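Local coordinates for protein Cif (Cell cycle inhibiting factor) (Escherichia coli, PDB 3EFY) that deamidates a glutamine side chain of host NEDD8, thereby shutting off cullin-RING ubiquitin ligases and arresting the host cell cycle, at residues 53-58 with 163-168; 37-42 with 159-164; 83-88 with 105-110. All blocks are in the same frame, centred on the assembly; numbering follows the deposited sequence.

Contact 1. Residues 53-58 with 163-168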
loop_
_atom_site.group_PDB
_atom_site.type_symbol
_atom_site.label_atom_id
_atom_site.label_comp_id
_atom_site.label_asym_id
_atom_site.label_seq_id
_atom_site.Cartn_x
_atom_site.Cartn_y
_atom_site.Cartn_z
ATOM N N LYS A 53 19.665 10.133 -10.460
ATOM C CA LYS A 53 18.685 9.200 -9.888
ATOM C C LYS A 53 18.092 9.832 -8.624
ATOM O O LYS A 53 18.708 10.684 -8.008
ATOM C CB LYS A 53 19.380 7.902 -9.542
ATOM C CG LYS A 53 19.906 7.069 -10.773
ATOM C CD LYS A 53 20.695 5.883 -10.257
ATOM C CE LYS A 53 21.546 5.124 -11.299
ATOM N NZ LYS A 53 22.361 4.016 -10.630
ATOM N N SER A 54 16.910 9.365 -8.263
ATOM C CA SER A 54 16.233 9.762 -7.034
ATOM C C SER A 54 16.230 8.606 -6.025
ATOM O O SER A 54 16.152 7.436 -6.406
ATOM C CB SER A 54 14.833 10.230 -7.339
ATOM O OG SER A 54 14.126 9.324 -8.123
ATOM N N PHE A 55 16.283 8.944 -4.740
ATOM C CA PHE A 55 16.393 7.921 -3.688
ATOM C C PHE A 55 15.508 8.270 -2.523
ATOM O O PHE A 55 15.220 9.433 -2.262
ATOM C CB PHE A 55 17.821 7.857 -3.140
ATOM C CG PHE A 55 18.834 7.428 -4.161
ATOM C CD1 PHE A 55 19.182 6.092 -4.272
ATOM C CD2 PHE A 55 19.433 8.366 -4.995
ATOM C CE1 PHE A 55 20.137 5.672 -5.237
ATOM C CE2 PHE A 55 20.377 7.983 -5.943
ATOM C CZ PHE A 55 20.724 6.625 -6.062
ATOM N N VAL A 56 15.067 7.229 -1.845
ATOM C CA VAL A 56 14.357 7.397 -0.568
ATOM C C VAL A 56 15.144 6.700 0.534
ATOM O O VAL A 56 15.632 5.567 0.346
ATOM C CB VAL A 56 12.902 6.905 -0.724
ATOM C CG1 VAL A 56 12.739 5.422 -1.163
ATOM C CG2 VAL A 56 12.162 7.203 0.499
ATOM N N LEU A 57 15.271 7.376 1.665
ATOM C CA LEU A 57 16.019 6.947 2.806
ATOM C C LEU A 57 15.100 6.802 4.003
ATOM O O LEU A 57 14.476 7.806 4.457
ATOM C CB LEU A 57 17.116 7.952 3.118
ATOM C CG LEU A 57 18.011 7.733 4.304
ATOM C CD1 LEU A 57 18.995 6.552 4.059
ATOM C CD2 LEU A 57 18.831 9.018 4.581
ATOM N N ARG A 58 15.004 5.561 4.519
ATOM C CA ARG A 58 14.257 5.339 5.770
ATOM C C ARG A 58 15.212 5.419 6.940
ATOM O O ARG A 58 16.242 4.746 6.949
ATOM C CB ARG A 58 13.556 3.975 5.779
ATOM C CG ARG A 58 12.613 3.852 6.973
ATOM C CD ARG A 58 12.248 2.407 7.180
ATOM N NE ARG A 58 11.220 2.217 8.209
ATOM C CZ ARG A 58 11.400 2.361 9.521
ATOM N NH1 ARG A 58 12.564 2.738 10.016
ATOM N NH2 ARG A 58 10.380 2.143 10.353
ATOM N N LEU A 163 18.156 2.390 2.224
ATOM C CA LEU A 163 18.292 3.324 1.103
ATOM C C LEU A 163 17.895 2.618 -0.200
ATOM O O LEU A 163 18.473 1.553 -0.525
ATOM C CB LEU A 163 19.711 3.795 1.001
ATOM C CG LEU A 163 20.105 4.754 -0.096
ATOM C CD1 LEU A 163 19.284 6.069 -0.017
ATOM C CD2 LEU A 163 21.625 5.024 0.004
ATOM N N PHE A 164 16.971 3.188 -0.928
ATOM C CA PHE A 164 16.495 2.625 -2.178
ATOM C C PHE A 164 16.407 3.674 -3.285
ATOM O O PHE A 164 15.966 4.807 -3.048
ATOM C CB PHE A 164 15.088 2.042 -2.033
ATOM C CG PHE A 164 14.973 0.814 -1.173
ATOM C CD1 PHE A 164 14.904 0.920 0.200
ATOM C CD2 PHE A 164 14.824 -0.439 -1.746
ATOM C CE1 PHE A 164 14.712 -0.213 0.999
ATOM C CE2 PHE A 164 14.626 -1.575 -0.932
ATOM C CZ PHE A 164 14.579 -1.426 0.451
ATOM N N GLU A 165 16.733 3.298 -4.537
ATOM C CA GLU A 165 16.357 4.121 -5.665
ATOM C C GLU A 165 14.861 4.047 -5.922
ATOM O O GLU A 165 14.258 2.985 -5.729
ATOM C CB GLU A 165 17.146 3.647 -6.908
ATOM C CG GLU A 165 16.902 4.531 -8.118
ATOM C CD GLU A 165 17.621 4.090 -9.400
ATOM O OE1 GLU A 165 18.514 3.182 -9.323
ATOM O OE2 GLU A 165 17.256 4.697 -10.465
ATOM N N TYR A 166 14.233 5.150 -6.326
ATOM C CA TYR A 166 12.859 5.101 -6.755
ATOM C C TYR A 166 12.662 5.795 -8.094
ATOM O O TYR A 166 13.507 6.608 -8.485
ATOM C CB TYR A 166 11.935 5.719 -5.705
ATOM C CG TYR A 166 11.931 7.233 -5.574
ATOM C CD1 TYR A 166 11.070 8.034 -6.352
ATOM C CD2 TYR A 166 12.759 7.871 -4.670
ATOM C CE1 TYR A 166 11.037 9.373 -6.208
ATOM C CE2 TYR A 166 12.731 9.232 -4.517
ATOM C CZ TYR A 166 11.860 10.003 -5.282
ATOM O OH TYR A 166 11.781 11.386 -5.150
ATOM N N ASP A 167 11.549 5.454 -8.729
ATOM C CA ASP A 167 11.101 6.049 -10.001
ATOM C C ASP A 167 9.912 6.928 -9.724
ATOM O O ASP A 167 8.946 6.482 -9.106
ATOM C CB ASP A 167 10.688 4.943 -10.935
ATOM C CG ASP A 167 11.824 4.067 -11.316
ATOM O OD1 ASP A 167 12.912 4.605 -11.614
ATOM O OD2 ASP A 167 11.621 2.835 -11.350
ATOM N N THR A 168 9.973 8.159 -10.203
ATOM C CA THR A 168 8.894 9.103 -9.969
ATOM C C THR A 168 7.553 8.607 -10.531
ATOM O O THR A 168 6.523 8.861 -9.938
ATOM C CB THR A 168 9.286 10.457 -10.509
ATOM O OG1 THR A 168 8.240 11.393 -10.231
ATOM C CG2 THR A 168 9.555 10.328 -11.988
HETATM O O HOH W 1 20.566 2.333 -10.768
HETATM O O HOH W 2 15.797 7.122 -10.035
HETATM O O HOH W 3 12.845 9.393 -10.369
#
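Ser54 sits over one face of the Tyr166 ring, its CB 3.9 Å from the ring centroid, a CH-pi contact. Chi1 of 74° places the CG of Tyr166 between its own backbone N and carbonyl carbon, and the ring beyond it lies against Ser54. Its rim, not its face, meets the backbone that follows: Tyr166 CE2 lies 3.4 Å from Phe55 O, and Val56 N is near the ring plane. Ser54 OG, above the ring centre, donates to Tyr166 O at 2.8 Å from a position 41° out of that carbonyl plane, and accepts from a water that also takes the N-H of Thr168. The phenol hydroxyl is hydrogen-bonded to Asp71 of strand 66-72.

The opposite face of the sheet carries Phe55, Leu57, Leu163 and Glu165. Here the Phe55 ring is inclined 45° to the Glu165 carboxylate, with CE1 of Phe55 4.0 Å from CB of Glu165, while Phe55 CB rests on Leu163 CD1 at 3.9 Å. The extended Lys53 side chain passes the carboxylate with its methylenes. Between the strands, Val56 and Phe164 form an antiparallel hydrogen-bonded pair, with Val56 N to Phe164 O at 2.8 Å.

The charges stay apart: Lys53 NZ is 4.1 Å from Glu165 OE1, beyond a salt bridge, and a water joins them. A second water links Glu165 OE2 to Ser54 N and Tyr166 O. Bridged by water rather than paired directly, the charges probably attract each other less strongly; the direct polar links are the backbone bonds and the bond from the Ser54 hydroxyl to Tyr166 O.

Contact 2. Residues 37-42 with 159-164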
loop_
_atom_site.group_PDB
_atom_site.type_symbol
_atom_site.label_atom_id
_atom_site.label_comp_id
_atom_site.label_asym_id
_atom_site.label_seq_id
_atom_site.Cartn_x
_atom_site.Cartn_y
_atom_site.Cartn_z
ATOM N N LEU A 37 21.791 -0.132 6.403
ATOM C CA LEU A 37 23.060 0.551 6.386
ATOM C C LEU A 37 23.329 1.197 7.757
ATOM O O LEU A 37 22.407 1.728 8.415
ATOM C CB LEU A 37 23.061 1.713 5.366
ATOM C CG LEU A 37 22.958 1.378 3.869
ATOM C CD1 LEU A 37 21.634 0.874 3.464
ATOM C CD2 LEU A 37 23.313 2.657 3.097
ATOM N N SER A 38 24.585 1.184 8.131
ATOM C CA SER A 38 25.095 1.986 9.237
ATOM C C SER A 38 25.255 3.413 8.780
ATOM O O SER A 38 25.251 3.715 7.600
ATOM C CB SER A 38 26.446 1.465 9.738
ATOM O OG SER A 38 27.406 1.571 8.695
ATOM N N LEU A 39 25.461 4.311 9.720
ATOM C CA LEU A 39 25.763 5.688 9.342
ATOM C C LEU A 39 27.022 5.798 8.493
ATOM O O LEU A 39 27.033 6.515 7.503
ATOM C CB LEU A 39 25.955 6.546 10.595
ATOM C CG LEU A 39 26.180 8.022 10.331
ATOM C CD1 LEU A 39 25.134 8.736 9.414
ATOM C CD2 LEU A 39 26.288 8.725 11.710
ATOM N N GLU A 40 28.065 5.068 8.840
ATOM C CA GLU A 40 29.298 5.141 8.055
ATOM C C GLU A 40 29.047 4.694 6.631
ATOM O O GLU A 40 29.512 5.329 5.681
ATOM C CB GLU A 40 30.390 4.314 8.717
ATOM C CG GLU A 40 31.584 3.908 7.889
ATOM C CD GLU A 40 32.344 2.770 8.598
ATOM O OE1 GLU A 40 32.197 1.580 8.205
ATOM O OE2 GLU A 40 33.023 3.077 9.592
ATOM N N GLN A 41 28.301 3.611 6.474
ATOM C CA GLN A 41 27.913 3.144 5.170
ATOM C C GLN A 41 27.098 4.177 4.371
ATOM O O GLN A 41 27.305 4.418 3.180
ATOM C CB GLN A 41 27.096 1.872 5.365
ATOM C CG GLN A 41 27.186 0.905 4.343
ATOM C CD GLN A 41 26.555 -0.447 4.775
ATOM O OE1 GLN A 41 26.082 -0.637 5.920
ATOM N NE2 GLN A 41 26.568 -1.380 3.847
ATOM N N LEU A 42 26.105 4.786 5.020
ATOM C CA LEU A 42 25.296 5.781 4.392
ATOM C C LEU A 42 26.175 6.984 3.947
ATOM O O LEU A 42 26.030 7.475 2.840
ATOM C CB LEU A 42 24.210 6.301 5.379
ATOM C CG LEU A 42 23.420 7.487 4.799
ATOM C CD1 LEU A 42 22.579 7.071 3.578
ATOM C CD2 LEU A 42 22.537 8.132 5.856
ATOM N N PHE A 159 21.806 4.860 14.860
ATOM C CA PHE A 159 21.053 4.937 13.608
ATOM C C PHE A 159 21.077 3.619 12.845
ATOM O O PHE A 159 22.086 2.903 12.840
ATOM C CB PHE A 159 21.646 6.002 12.688
ATOM C CG PHE A 159 21.381 7.421 13.128
ATOM C CD1 PHE A 159 20.189 8.032 12.805
ATOM C CD2 PHE A 159 22.316 8.116 13.844
ATOM C CE1 PHE A 159 19.913 9.341 13.173
ATOM C CE2 PHE A 159 22.078 9.470 14.220
ATOM C CZ PHE A 159 20.858 10.067 13.912
ATOM N N SER A 160 19.975 3.339 12.163
ATOM C CA SER A 160 19.890 2.284 11.130
ATOM C C SER A 160 19.136 2.895 9.948
ATOM O O SER A 160 18.096 3.523 10.147
ATOM C CB SER A 160 19.066 1.122 11.658
ATOM O OG SER A 160 18.918 0.071 10.724
ATOM N N PHE A 161 19.642 2.690 8.738
ATOM C CA PHE A 161 19.065 3.266 7.547
ATOM C C PHE A 161 18.707 2.189 6.544
ATOM O O PHE A 161 19.306 1.109 6.513
ATOM C CB PHE A 161 20.053 4.189 6.871
ATOM C CG PHE A 161 20.497 5.341 7.734
ATOM C CD1 PHE A 161 19.712 6.487 7.805
ATOM C CD2 PHE A 161 21.689 5.284 8.441
ATOM C CE1 PHE A 161 20.125 7.572 8.596
ATOM C CE2 PHE A 161 22.118 6.356 9.194
ATOM C CZ PHE A 161 21.319 7.498 9.279
ATOM N N GLN A 162 17.731 2.499 5.694
ATOM C CA GLN A 162 17.476 1.719 4.462
ATOM C C GLN A 162 17.431 2.709 3.309
ATOM O O GLN A 162 16.791 3.776 3.420
ATOM C CB GLN A 162 16.171 0.950 4.522
ATOM C CG GLN A 162 16.139 -0.043 5.697
ATOM C CD GLN A 162 14.836 -0.791 5.807
ATOM O OE1 GLN A 162 13.896 -0.570 5.022
ATOM N NE2 GLN A 162 14.769 -1.724 6.768
ATOM N N LEU A 163 18.156 2.390 2.224
ATOM C CA LEU A 163 18.292 3.324 1.103
ATOM C C LEU A 163 17.895 2.618 -0.200
ATOM O O LEU A 163 18.473 1.553 -0.525
ATOM C CB LEU A 163 19.711 3.795 1.001
ATOM C CG LEU A 163 20.105 4.754 -0.096
ATOM C CD1 LEU A 163 19.284 6.069 -0.017
ATOM C CD2 LEU A 163 21.625 5.024 0.004
ATOM N N PHE A 164 16.971 3.188 -0.928
ATOM C CA PHE A 164 16.495 2.625 -2.178
ATOM C C PHE A 164 16.407 3.674 -3.285
ATOM O O PHE A 164 15.966 4.807 -3.048
ATOM C CB PHE A 164 15.088 2.042 -2.033
ATOM C CG PHE A 164 14.973 0.814 -1.173
ATOM C CD1 PHE A 164 14.904 0.920 0.200
ATOM C CD2 PHE A 164 14.824 -0.439 -1.746
ATOM C CE1 PHE A 164 14.712 -0.213 0.999
ATOM C CE2 PHE A 164 14.626 -1.575 -0.932
ATOM C CZ PHE A 164 14.579 -1.426 0.451
HETATM O O HOH W 4 24.909 3.433 12.465
#
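Leu37 N donates to Phe161 O at 2.8 Å, with an N-H...O angle of 167°, and Phe161 N returns the bond to Leu37 O at 2.9 Å. The two make a single antiparallel hydrogen-bonded bridge just before a helix begins. Two residues on, a water takes the place of a direct hydrogen bond, accepting from Leu39 N and donating to Phe159 O.

Ser38 OG accepts from Gln41 N at 3.1 Å, and Gln41 OE1 in turn accepts from Ser38 N; the two bonds form a capping box at the N-terminus of the helix.

The Phe161 ring is the main apolar target. Its CG lies anti to the carbonyl carbon (chi1 -60°), and the ring beyond it meets Leu39 and Leu42. Leu42 crosses it at about a right angle and sets methyl CD2 over the ring centre, 3.5 Å from the centroid and only 6° off the normal: a well-centred CH-pi contact. Leu39 instead runs beside the ring, pointing the same way, with CD1 3.8 Å from Phe161 CE2; the backbone of Leu39 lies at the ring edge. Leu37 O also approaches that edge, so the carbonyl that bonds Phe161 N borders its ring as well. Further along the strand, Leu163 CD2 is touched by two methyls, Leu37 CD2 and Leu42 CD1, each 4.2 Å away.

The contact thus seats the N-terminal turn of helix 39-47 on strand 159-166, an outermost strand of the antiparallel sheet within this chain. Leu57 of the adjoining strand 54-61 packs against both Leu42 and Phe161, and helix 113-124 brings Phe120 edge-to-face with Phe161 and into contact with Leu39.

Contact 3. Residues 83-88 with 105-110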
loop_
_atom_site.group_PDB
_atom_site.type_symbol
_atom_site.label_atom_id
_atom_site.label_comp_id
_atom_site.label_asym_id
_atom_site.label_seq_id
_atom_site.Cartn_x
_atom_site.Cartn_y
_atom_site.Cartn_z
ATOM N N PHE A 83 13.568 16.243 0.989
ATOM C CA PHE A 83 12.318 16.491 1.681
ATOM C C PHE A 83 12.272 15.516 2.847
ATOM O O PHE A 83 12.746 14.386 2.735
ATOM C CB PHE A 83 11.155 16.301 0.764
ATOM C CG PHE A 83 11.136 17.296 -0.394
ATOM C CD1 PHE A 83 10.409 18.465 -0.294
ATOM C CD2 PHE A 83 11.834 17.036 -1.557
ATOM C CE1 PHE A 83 10.382 19.383 -1.341
ATOM C CE2 PHE A 83 11.822 17.972 -2.619
ATOM C CZ PHE A 83 11.094 19.129 -2.490
ATOM N N LEU A 84 11.674 15.935 3.940
ATOM C CA LEU A 84 11.510 15.067 5.133
ATOM C C LEU A 84 10.027 14.819 5.369
ATOM O O LEU A 84 9.233 15.750 5.436
ATOM C CB LEU A 84 12.107 15.749 6.346
ATOM C CG LEU A 84 12.369 14.830 7.567
ATOM C CD1 LEU A 84 13.677 15.265 8.301
ATOM C CD2 LEU A 84 11.179 14.961 8.358
ATOM N N TYR A 85 9.646 13.543 5.527
ATOM C CA TYR A 85 8.289 13.121 5.770
ATOM C C TYR A 85 8.261 12.334 7.107
ATOM O O TYR A 85 9.112 11.497 7.364
ATOM C CB TYR A 85 7.695 12.215 4.674
ATOM C CG TYR A 85 7.989 12.697 3.255
ATOM C CD1 TYR A 85 7.802 14.013 2.902
ATOM C CD2 TYR A 85 8.490 11.809 2.301
ATOM C CE1 TYR A 85 8.069 14.452 1.578
ATOM C CE2 TYR A 85 8.751 12.242 1.015
ATOM C CZ TYR A 85 8.570 13.565 0.682
ATOM O OH TYR A 85 8.878 14.024 -0.613
ATOM N N GLN A 86 7.244 12.567 7.927
ATOM C CA GLN A 86 7.180 11.953 9.256
ATOM C C GLN A 86 5.782 12.068 9.841
ATOM O O GLN A 86 4.995 12.944 9.443
ATOM C CB GLN A 86 8.174 12.619 10.212
ATOM C CG GLN A 86 7.950 14.164 10.365
ATOM C CD GLN A 86 8.652 14.804 11.523
ATOM O OE1 GLN A 86 9.137 14.148 12.469
ATOM N NE2 GLN A 86 8.692 16.136 11.490
ATOM N N SER A 87 5.521 11.225 10.830
ATOM C CA SER A 87 4.476 11.464 11.841
ATOM C C SER A 87 5.094 11.194 13.200
ATOM O O SER A 87 6.165 10.622 13.269
ATOM C CB SER A 87 3.226 10.591 11.636
ATOM O OG SER A 87 3.473 9.237 11.973
ATOM N N ASP A 88 4.400 11.531 14.300
ATOM C CA ASP A 88 5.001 11.321 15.617
ATOM C C ASP A 88 3.851 11.220 16.644
ATOM O O ASP A 88 2.919 12.018 16.604
ATOM C CB ASP A 88 5.891 12.514 15.911
ATOM C CG ASP A 88 6.919 12.281 16.977
ATOM O OD1 ASP A 88 6.644 11.636 18.042
ATOM O OD2 ASP A 88 8.002 12.857 16.807
ATOM N N HIS A 105 1.916 21.478 5.658
ATOM C CA HIS A 105 2.564 22.651 6.156
ATOM C C HIS A 105 4.069 22.478 5.858
ATOM O O HIS A 105 4.482 22.589 4.723
ATOM C CB HIS A 105 2.130 22.948 7.623
ATOM C CG HIS A 105 0.645 23.164 7.756
ATOM N ND1 HIS A 105 -0.229 22.135 8.002
ATOM C CD2 HIS A 105 -0.132 24.264 7.532
ATOM C CE1 HIS A 105 -1.475 22.591 7.985
ATOM N NE2 HIS A 105 -1.442 23.883 7.703
ATOM N N LYS A 106 4.868 22.165 6.823
ATOM C CA LYS A 106 6.297 22.249 6.673
ATOM C C LYS A 106 6.941 21.332 5.626
ATOM O O LYS A 106 7.924 21.700 4.994
ATOM C CB LYS A 106 6.909 22.035 8.037
ATOM C CG LYS A 106 8.367 22.354 8.127
ATOM C CD LYS A 106 8.743 22.699 9.527
ATOM C CE LYS A 106 10.226 22.737 9.743
ATOM N NZ LYS A 106 10.561 23.295 11.093
ATOM N N ALA A 107 6.386 20.141 5.403
ATOM C CA ALA A 107 7.020 19.168 4.520
ATOM C C ALA A 107 7.177 19.638 3.078
ATOM O O ALA A 107 8.075 19.175 2.442
ATOM C CB ALA A 107 6.245 17.843 4.495
ATOM N N LEU A 108 6.345 20.556 2.579
ATOM C CA LEU A 108 6.479 20.875 1.152
ATOM C C LEU A 108 7.604 21.834 0.816
ATOM O O LEU A 108 7.971 21.985 -0.353
ATOM C CB LEU A 108 5.159 21.297 0.510
ATOM C CG LEU A 108 4.199 20.110 0.329
ATOM C CD1 LEU A 108 3.006 20.563 -0.415
ATOM C CD2 LEU A 108 4.825 18.897 -0.356
ATOM N N THR A 109 8.222 22.398 1.841
ATOM C CA THR A 109 9.453 23.164 1.634
ATOM C C THR A 109 10.677 22.259 1.661
ATOM O O THR A 109 10.907 21.575 2.669
ATOM C CB THR A 109 9.543 24.234 2.709
ATOM O OG1 THR A 109 8.424 25.128 2.512
ATOM C CG2 THR A 109 10.829 25.076 2.587
ATOM N N PRO A 110 11.493 22.272 0.600
ATOM C CA PRO A 110 12.711 21.477 0.645
ATOM C C PRO A 110 13.719 21.942 1.677
ATOM O O PRO A 110 13.776 23.155 2.063
ATOM C CB PRO A 110 13.293 21.643 -0.749
ATOM C CG PRO A 110 12.831 22.914 -1.200
ATOM C CD PRO A 110 11.444 23.081 -0.628
HETATM O O HOH W 5 10.663 18.804 3.424
#
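With CG anti to the carbonyl carbon (chi1 -64°) and chi2 of -94° setting CD1, the Phe83 ring reaches from its strand to Ala107 and Pro110. The torsions bring the CD1-CE1 rim against the far backbone: CD1 is 3.7 Å from Ala107 O, and CE1 is 3.7 Å from Leu108 O, both oxygens near the ring plane. Pro110 lies beside Phe83, pointing the same way. Its CB is 3.7 Å from Phe83 CE1 and 4.1 Å from the ring centroid, 29° off the normal, so this CH-pi contact is off-centre.

Ala107 CB lies 3.8 Å from Leu84 O and, at the edge of the Tyr85 ring, 4.4 Å from Tyr85 CD1. No direct hydrogen bond spans the two segments. A single water does the joining instead: it accepts from Leu84 N on the strand and donates to Ala107 O in the 3-10 segment at 2.8 Å and to Thr109 O just after it at 2.9 Å. Leu84 O has its own donor, the indole N-H of Trp102, which also packs on Ala107. Leu188 and Ala187 of the second subunit, which touch Tyr85 and Leu108, belong to the C-terminal extension added to the construct.

The strand then leads straight into the active site. Gln86 OE1 is hydrogen-bonded to His66 NE2, and Gln86 NE2 to Phe137 O. Cys10, His66 and Gln86 are the assigned active-site residues, an arrangement consistent with the Cys-His-Gln site of the papain-like superfamily to which the Cif family belongs.

In the fold
All three contacts reach one antiparallel sheet in the C-terminal part of Cif, the deamidase domain that holds the catalytic residues. Contacts 1 and 2 share Leu163 and Phe164 on strand 159-166 and touch directly, with a probable hydrogen bond from Arg58 N to Gln162 O; contact 3 lies apart, about 10 Å from contact 2 at the nearest atoms and across the chain's centre. All are partly buried, but contact 3 has the most exposed residues. Contact 1 is strand pairing with a watered, charged end; contact 2 adds a capped helix start over an aromatic ring; contact 3 rests on ring edges, an off-centre proline contact and one water, yet it alone contains an active-site residue, Gln86.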